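Local coordinates for protein ferredoxin, 2Fe-2S (Aquifex aeolicus, PDB 1M2D) that carries electrons through a bound [2Fe-2S] cluster, as a thioredoxin-like ferredoxin that is a homodimer in solution, at residues Q19-C22 / A23-G26; I85-K88 / H89-G93. The protein carries 1 engineered substitution. All coordinates share one frame; numbering follows the deposited sequence.

Interaction 1: residues Q19-C22 / A23-G26. With FES (Fe2/s2 (inorganic) cluster), chain C.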
# COMPACT_ATOMS: atom_id res chain seq x y z
N GLN A 19 10.42 -16.32 -8.58
CA GLN A 19 9.45 -15.37 -9.08
C GLN A 19 10.07 -14.00 -9.36
O GLN A 19 9.36 -13.13 -9.93
CB GLN A 19 8.30 -15.15 -8.10
CG GLN A 19 7.40 -16.31 -7.89
CD GLN A 19 7.91 -17.44 -7.07
OE1 GLN A 19 7.34 -18.56 -7.19
NE2 GLN A 19 8.87 -17.27 -6.18
N GLY A 20 11.37 -13.81 -9.06
CA GLY A 20 11.98 -12.54 -9.31
C GLY A 20 11.38 -11.48 -8.45
O GLY A 20 10.89 -11.80 -7.37
N SER A 21 11.42 -10.24 -8.91
CA SER A 21 10.91 -9.14 -8.10
C SER A 21 10.51 -7.99 -8.98
O SER A 21 10.97 -7.83 -10.13
CB SER A 21 11.94 -8.64 -7.11
OG SER A 21 12.98 -7.93 -7.77
N CYS A 22 9.67 -7.09 -8.42
CA CYS A 22 9.29 -5.93 -9.19
C CYS A 22 10.46 -4.98 -9.41
O CYS A 22 10.59 -4.39 -10.49
CB CYS A 22 8.11 -5.25 -8.52
SG CYS A 22 6.57 -6.18 -8.60
N ALA A 23 11.35 -4.85 -8.43
CA ALA A 23 12.52 -3.96 -8.62
C ALA A 23 13.40 -4.45 -9.76
O ALA A 23 13.88 -3.66 -10.57
CB ALA A 23 13.32 -3.85 -7.35
N GLN A 24 13.61 -5.76 -9.86
CA GLN A 24 14.39 -6.30 -10.96
C GLN A 24 13.76 -6.02 -12.30
O GLN A 24 14.46 -5.99 -13.28
CB GLN A 24 14.55 -7.80 -10.77
CG GLN A 24 15.30 -8.16 -9.51
CD GLN A 24 15.10 -9.68 -9.33
OE1 GLN A 24 15.14 -10.36 -10.36
NE2 GLN A 24 14.91 -10.04 -8.07
N ARG A 25 12.43 -5.85 -12.33
CA ARG A 25 11.64 -5.63 -13.53
C ARG A 25 11.37 -4.15 -13.79
O ARG A 25 10.56 -3.84 -14.63
CB ARG A 25 10.33 -6.44 -13.45
CG ARG A 25 10.49 -7.95 -13.46
CD ARG A 25 9.16 -8.68 -13.42
NE ARG A 25 9.21 -10.10 -13.65
CZ ARG A 25 9.40 -11.06 -12.73
NH1 ARG A 25 9.55 -10.74 -11.46
NH2 ARG A 25 9.42 -12.33 -13.05
N GLY A 26 12.05 -3.27 -13.09
CA GLY A 26 12.05 -1.83 -13.35
C GLY A 26 11.12 -1.04 -12.47
O GLY A 26 10.87 0.14 -12.77
FE1 FES C . 6.35 -6.99 -6.46
FE2 FES C . 6.05 -9.52 -5.58
S1 FES C . 7.95 -8.37 -5.79
S2 FES C . 4.45 -8.13 -6.34
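The backbone carbonyl of Q19 is gripped end-on by the guanidinium of R25: NH1 and NH2 both donate to the single atom Q19 O. The NH1 bond is the shorter and straighter, 2.8 Å from R25 NH1 to Q19 O and on a lone pair in the carbonyl plane. NH2 comes in from above that plane, 3.2 Å from R25 NH2 to Q19 O; the oxygen itself lies at the guanidinium edge, close to the plane of that group. An arginine suits this place because an extended run from CG to NE carries two donors on one flat group back to a carbonyl six residues earlier. G20 makes room: with a positive phi of 65°, it leaves the guanidinium space that a side chain would block, since a CB would lie 2.8 Å from R25 NH1. S21 points its hydroxyl forward along the chain, chi1 71°, setting OG between its own N and carbonyl carbon, where it accepts from Q24 N at 3.1 Å in a nearly straight bond of 163°. With a weak bond from R25 N to S21 O beside it, this makes an ST motif, a job suited to a short hydroxyl side chain. The amide of Q24 lies beside the same hydroxyl, NE2 2.9 Å from S21 OG, and D12 hydrogen-bonds S21 OG from outside the turn. C22 directs its thiolate away from the turn to the cluster, SG lying 2.3 Å from FE1 of the FES group; C9 completes the protein ligation of that iron. C22 O accepts from R25 N at 3.0 Å. The turn follows strand 4-9 and leads into helix 27-40: G26 occupies the N-cap position, while C22 and A23 touch S27 and R28 at its start.

Interaction 2: residues I85-K88 / H89-G93; sequences IVEK and HLKGG
V86 and L90 meet at an angle one turn apart on helix 82-91, V86 CG2 lying 4.1 Å from L90 CD1. I85 adds a looser touch from CG2 to L90 CG, and branched aliphatic chains suit this buried side, where F34 covers all three and L44 covers V86 and L90. An alanine at L90 would probably leave V86 CG2 without its methyl partner and open a gap beneath F34 and L44. On the outer side E87 and K91 run alongside, pointing the same way. E87 bends at chi2 (-58°) and K91 is extended, which leaves E87 OE2 4.0 Å from K91 NZ, a long salt bridge; the lysine's stronger partner is D41. H89 swings its ring clear of the turn, CG opposite the backbone N (chi1 -173°), toward Y74 and D70, which bind its nitrogens. The backbone widens into a pi-type turn: I85 O accepts from H89 N and L90 N, each at 3.0 Å, and V86 O takes K91 N. G92 fits where a CB would collide with K88 O, and G93, with positive phi, is first to leave the helical conformation. Apolar packing thus holds the inner face; the long E87-K91 pair is probably secondary to K91-D41.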
# COMPACT_ATOMS: atom_id res chain seq x y z
N ILE A 85 -1.22 6.11 -17.41
CA ILE A 85 -2.02 5.84 -16.22
C ILE A 85 -2.41 7.15 -15.53
O ILE A 85 -3.56 7.29 -15.10
CB ILE A 85 -1.24 4.90 -15.27
CG1 ILE A 85 -1.01 3.52 -15.88
CG2 ILE A 85 -1.93 4.84 -13.91
CD1 ILE A 85 -0.04 2.63 -15.13
N VAL A 86 -1.49 8.10 -15.41
CA VAL A 86 -1.80 9.38 -14.80
C VAL A 86 -2.92 10.09 -15.57
O VAL A 86 -3.89 10.56 -14.99
CB VAL A 86 -0.51 10.22 -14.75
CG1 VAL A 86 -0.83 11.68 -14.44
CG2 VAL A 86 0.46 9.60 -13.77
N GLU A 87 -2.76 10.21 -16.88
CA GLU A 87 -3.72 10.96 -17.68
C GLU A 87 -5.07 10.30 -17.71
O GLU A 87 -6.13 10.92 -17.40
CB GLU A 87 -3.16 11.10 -19.10
CG GLU A 87 -1.85 11.85 -19.20
CD GLU A 87 -1.84 13.25 -18.66
OE1 GLU A 87 -2.69 14.05 -19.11
OE2 GLU A 87 -1.08 13.65 -17.76
N LYS A 88 -5.09 9.05 -18.10
CA LYS A 88 -6.35 8.37 -18.38
C LYS A 88 -7.07 7.97 -17.11
O LYS A 88 -8.29 8.10 -16.99
CB LYS A 88 -6.13 7.16 -19.29
CG LYS A 88 -5.62 7.46 -20.70
CD LYS A 88 -6.61 8.36 -21.47
CE LYS A 88 -6.23 8.45 -22.93
NZ LYS A 88 -6.74 9.71 -23.53
N HIS A 89 -6.33 7.44 -16.13
CA HIS A 89 -6.91 6.89 -14.91
C HIS A 89 -6.87 7.90 -13.76
O HIS A 89 -7.96 8.24 -13.23
CB HIS A 89 -6.22 5.56 -14.58
CG HIS A 89 -6.86 4.84 -13.44
ND1 HIS A 89 -6.31 3.65 -12.99
CD2 HIS A 89 -7.95 5.07 -12.69
CE1 HIS A 89 -7.09 3.23 -12.00
NE2 HIS A 89 -8.08 4.10 -11.79
N LEU A 90 -5.71 8.36 -13.36
CA LEU A 90 -5.68 9.17 -12.12
C LEU A 90 -6.39 10.48 -12.34
O LEU A 90 -7.04 10.94 -11.40
CB LEU A 90 -4.25 9.35 -11.63
CG LEU A 90 -3.50 8.05 -11.40
CD1 LEU A 90 -2.12 8.37 -10.82
CD2 LEU A 90 -4.23 7.08 -10.53
N LYS A 91 -6.29 11.07 -13.54
CA LYS A 91 -6.99 12.32 -13.80
C LYS A 91 -8.33 12.03 -14.49
O LYS A 91 -9.30 12.63 -14.11
CB LYS A 91 -6.17 13.22 -14.71
CG LYS A 91 -4.97 13.79 -13.97
CD LYS A 91 -4.20 14.56 -15.00
CE LYS A 91 -3.23 15.43 -14.26
NZ LYS A 91 -2.70 16.37 -15.32
N GLY A 92 -8.38 11.15 -15.48
CA GLY A 92 -9.54 10.90 -16.31
C GLY A 92 -10.56 9.93 -15.75
O GLY A 92 -11.67 9.86 -16.28
N GLY A 93 -10.22 9.14 -14.74
CA GLY A 93 -11.16 8.17 -14.27
C GLY A 93 -11.29 6.89 -15.05
O GLY A 93 -12.17 6.06 -14.77

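How the interactions relate
The two contacts share no secondary-structure element and lie on opposite sides of the chain's centre, about 25 Å between their centres. Both are local turns, and each combines buried with more exposed residues. Interaction 1 belongs to the cluster-binding loop, and its chemistry is polar: an arginine reaches back to a carbonyl, a serine hydroxyl takes a backbone N-H, and a thiolate holds iron. Interaction 2 lies away from the cluster, at the last turns of helix 82-91, where main-chain bonds carry the helix and aliphatic side chains face the interior. Helix 27-40 links them indirectly, starting right after 19-26 and offering F34 to 85-93. Glycines allow sharp backbone changes in both.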